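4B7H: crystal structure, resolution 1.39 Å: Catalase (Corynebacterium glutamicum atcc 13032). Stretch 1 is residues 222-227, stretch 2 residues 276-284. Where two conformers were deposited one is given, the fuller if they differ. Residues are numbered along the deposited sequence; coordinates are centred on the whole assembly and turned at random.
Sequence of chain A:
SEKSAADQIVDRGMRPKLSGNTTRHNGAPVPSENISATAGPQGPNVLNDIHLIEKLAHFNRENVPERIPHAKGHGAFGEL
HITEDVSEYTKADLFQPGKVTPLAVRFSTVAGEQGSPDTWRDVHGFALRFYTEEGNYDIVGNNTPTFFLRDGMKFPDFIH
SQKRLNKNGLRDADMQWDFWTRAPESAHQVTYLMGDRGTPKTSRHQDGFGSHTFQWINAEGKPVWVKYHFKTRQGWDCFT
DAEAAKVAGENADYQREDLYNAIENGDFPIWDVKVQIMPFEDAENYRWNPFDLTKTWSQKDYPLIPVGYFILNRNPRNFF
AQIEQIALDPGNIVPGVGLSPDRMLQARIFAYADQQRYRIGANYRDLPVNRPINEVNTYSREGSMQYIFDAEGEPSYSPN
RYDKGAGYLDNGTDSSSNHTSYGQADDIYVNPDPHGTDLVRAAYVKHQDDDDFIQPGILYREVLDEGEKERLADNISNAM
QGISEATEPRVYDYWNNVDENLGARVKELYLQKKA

Stretch 1 222-227: KPVWVK
Stretch 2 276-284: QIMPFEDAE

The apolar centre of this contact is the indole of W225, which has 122 Å² covered by the other stretch, the largest share of any residue in either segment; the two stretches together bury 551 Å². W225 adopts chi1 -59° (m) and chi2 112°, which lays its ring alongside F280 (chi1 -169°, t; chi2 87°). The five-membered ring of W225 and the ring of F280 lie nearly parallel, planes at 15°, but their centroids are 5.2 Å apart and the rings are slid so far that they barely overlap. The closest approach of the two residues is W225 CZ2 to F280 CE1, at 3.7 Å, oblique to both rings. The same phenyl ring meets P223, which, with a C-gamma endo pucker, lies with CG 3.6 Å from F280 CD1. A283 points its CA-to-CB bond toward stretch 1 and adds a methyl group, CB lying 4.0 Å from W225 CD1.

M278 (t, t, m) shares a sheet face with W225, their CB atoms 4.2 Å apart, although the end of the methionine leads away. Its SD lies 5.5 Å from the centroid of the W225 five-membered ring, 59° off the ring normal, an oblique approach. The opposite face carries V226 and I277. V226 (m) places CG1 4.2 Å from CG1 of I277 (m, t), while V224 (m), directed sideways, sets its CB 3.9 Å from I277 CG2. These are dispersion contacts between branched aliphatic chains.

The backbones form two antiparallel strands, residues 223-227 and a strand through 276-278, whose axes approach to 4.7 Å with N-to-C directions at 147°. W225 pairs with M278 and K227 with Q276 as hydrogen-bonded pairs, with CA-CA distances of 5.0 and 5.1 Å; V226 and I277 form the intervening non-hydrogen-bonded pair at 4.7 Å. Each hydrogen-bonded pair closes a two-bond ring: W225 N donates to M278 O (2.9 Å, 152°) and M278 N to W225 O (2.8 Å, 160°), then K227 N to Q276 O (3.1 Å, 157°) and Q276 N to K227 O (2.9 Å, 154°). Between them, V226 CA approaches Q276 O at 3.1 Å and I277 CA approaches W225 O at 3.4 Å, both CA-H...O contacts.

Residues 280-284 have helical phi/psi without the regular bonds; D282 N donates to P279 O at 2.9 Å, whereas the bond from A283 N to F280 O is weak at 3.4 Å. Water takes over here from direct backbone pairing. One molecule accepts from F280 N (2.9 Å) and donates to P223 O (3.1 Å), with a weak further bond to E281 OE1 (3.4 Å). Another accepts from W225 NE1 (2.9 Å) and donates to F280 O (3.0 Å), satisfying the indole nitrogen.

At the far end, K227 (m, t, t, m) and Q276 (m, t, chi3 -72°) touch through K227 CD and Q276 OE1 at 3.7 Å, but K227 NZ and Q276 NE2 are hydrogen-bonded elsewhere in the structure.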

# COMPACT_ATOMS: atom_id res chain seq x y z
N LYS A 222 -13.43 36.88 21.22
CA LYS A 222 -14.82 36.60 21.56
C LYS A 222 -15.42 35.62 20.58
O LYS A 222 -15.31 35.81 19.37
CB LYS A 222 -15.63 37.90 21.55
CG LYS A 222 -17.12 37.71 21.77
CD LYS A 222 -17.83 39.05 21.82
CE LYS A 222 -19.32 38.91 21.60
NZ LYS A 222 -20.01 40.23 21.74
N PRO A 223 -16.06 34.55 21.09
CA PRO A 223 -16.66 33.54 20.22
C PRO A 223 -18.16 33.75 19.99
O PRO A 223 -18.86 34.26 20.87
CB PRO A 223 -16.46 32.26 21.03
CG PRO A 223 -16.63 32.72 22.46
CD PRO A 223 -16.05 34.13 22.50
N VAL A 224 -18.63 33.37 18.81
CA VAL A 224 -20.06 33.18 18.55
C VAL A 224 -20.23 31.83 17.85
O VAL A 224 -19.30 31.34 17.20
CB VAL A 224 -20.64 34.30 17.65
CG1 VAL A 224 -20.72 35.61 18.40
CG2 VAL A 224 -19.83 34.44 16.37
N TRP A 225 -21.40 31.22 17.99
CA TRP A 225 -21.68 29.99 17.27
C TRP A 225 -22.25 30.33 15.89
O TRP A 225 -23.02 31.28 15.75
CB TRP A 225 -22.66 29.12 18.05
CG TRP A 225 -22.18 28.73 19.43
CD1 TRP A 225 -22.70 29.14 20.63
CD2 TRP A 225 -21.09 27.85 19.75
NE1 TRP A 225 -22.01 28.56 21.67
CE2 TRP A 225 -21.01 27.77 21.16
CE3 TRP A 225 -20.16 27.12 18.98
CZ2 TRP A 225 -20.05 26.99 21.81
CZ3 TRP A 225 -19.22 26.34 19.64
CH2 TRP A 225 -19.17 26.28 21.03
N VAL A 226 -21.86 29.57 14.86
CA VAL A 226 -22.35 29.86 13.51
C VAL A 226 -22.77 28.60 12.75
O VAL A 226 -22.29 27.50 13.03
CB VAL A 226 -21.29 30.61 12.66
CG1 VAL A 226 -20.88 31.92 13.32
CG2 VAL A 226 -20.07 29.72 12.39
N LYS A 227 -23.68 28.79 11.80
CA LYS A 227 -23.99 27.78 10.78
C LYS A 227 -23.89 28.41 9.40
O LYS A 227 -24.38 29.52 9.17
CB LYS A 227 -25.38 27.17 10.98
CG LYS A 227 -25.50 26.23 12.17
CD LYS A 227 -26.86 25.55 12.21
CE LYS A 227 -27.02 24.64 13.43
NZ LYS A 227 -26.17 23.41 13.39
N GLN A 276 -25.93 31.84 9.97
CA GLN A 276 -26.69 32.11 11.18
C GLN A 276 -25.68 32.34 12.28
O GLN A 276 -24.67 31.64 12.35
CB GLN A 276 -27.58 30.93 11.55
CG GLN A 276 -28.68 30.63 10.55
CD GLN A 276 -29.45 29.38 10.90
OE1 GLN A 276 -28.94 28.27 10.77
NE2 GLN A 276 -30.69 29.55 11.37
N ILE A 277 -25.93 33.32 13.14
CA ILE A 277 -25.02 33.63 14.23
C ILE A 277 -25.78 33.57 15.56
O ILE A 277 -26.69 34.36 15.79
CB ILE A 277 -24.37 35.02 14.05
CG1 ILE A 277 -23.57 35.05 12.74
CG2 ILE A 277 -23.47 35.35 15.24
CD1 ILE A 277 -22.92 36.40 12.45
N MET A 278 -25.39 32.63 16.41
CA MET A 278 -25.97 32.51 17.74
C MET A 278 -24.99 33.00 18.79
O MET A 278 -23.90 32.44 18.94
CB MET A 278 -26.37 31.06 18.03
CG MET A 278 -26.86 30.83 19.45
SD MET A 278 -27.16 29.08 19.79
CE MET A 278 -28.62 28.76 18.80
N PRO A 279 -25.35 34.06 19.53
CA PRO A 279 -24.46 34.52 20.60
C PRO A 279 -24.10 33.38 21.55
O PRO A 279 -24.94 32.51 21.82
CB PRO A 279 -25.31 35.58 21.32
CG PRO A 279 -26.21 36.10 20.24
CD PRO A 279 -26.55 34.90 19.40
N PHE A 280 -22.86 33.37 22.03
CA PHE A 280 -22.37 32.32 22.91
C PHE A 280 -23.31 32.09 24.09
O PHE A 280 -23.61 30.95 24.45
CB PHE A 280 -20.96 32.68 23.39
CG PHE A 280 -20.23 31.57 24.09
CD1 PHE A 280 -19.48 30.64 23.36
CD2 PHE A 280 -20.25 31.46 25.47
CE1 PHE A 280 -18.79 29.63 24.01
CE2 PHE A 280 -19.57 30.45 26.12
CZ PHE A 280 -18.83 29.53 25.39
N GLU A 281 -23.82 33.19 24.66
CA GLU A 281 -24.68 33.10 25.84
C GLU A 281 -26.11 32.62 25.54
O GLU A 281 -26.86 32.31 26.47
CB GLU A 281 -24.69 34.42 26.60
CG GLU A 281 -25.36 35.57 25.86
CD GLU A 281 -24.41 36.36 24.98
OE1 GLU A 281 -23.39 35.80 24.51
OE2 GLU A 281 -24.69 37.56 24.75
N ASP A 282 -26.49 32.57 24.27
CA ASP A 282 -27.82 32.07 23.86
C ASP A 282 -27.91 30.55 23.88
O ASP A 282 -29.00 29.98 23.95
CB ASP A 282 -28.13 32.51 22.42
CG ASP A 282 -28.70 33.91 22.32
OD1 ASP A 282 -28.49 34.72 23.25
OD2 ASP A 282 -29.36 34.20 21.29
N ALA A 283 -26.76 29.88 23.80
CA ALA A 283 -26.73 28.43 23.59
C ALA A 283 -27.47 27.58 24.63
O ALA A 283 -28.23 26.69 24.27
CB ALA A 283 -25.29 27.95 23.43
N GLU A 284 -27.27 27.86 25.91
CA GLU A 284 -27.83 27.01 26.97
C GLU A 284 -29.36 27.02 27.01
O GLU A 284 -29.98 26.03 27.37
CB GLU A 284 -27.25 27.39 28.34
CG GLU A 284 -27.41 28.86 28.72
CD GLU A 284 -26.64 29.23 29.98
OE1 GLU A 284 -27.15 28.96 31.09
OE2 GLU A 284 -25.53 29.79 29.87
O HOH W 1 -21.38 35.90 21.71
O HOH W 2 -22.02 28.39 24.56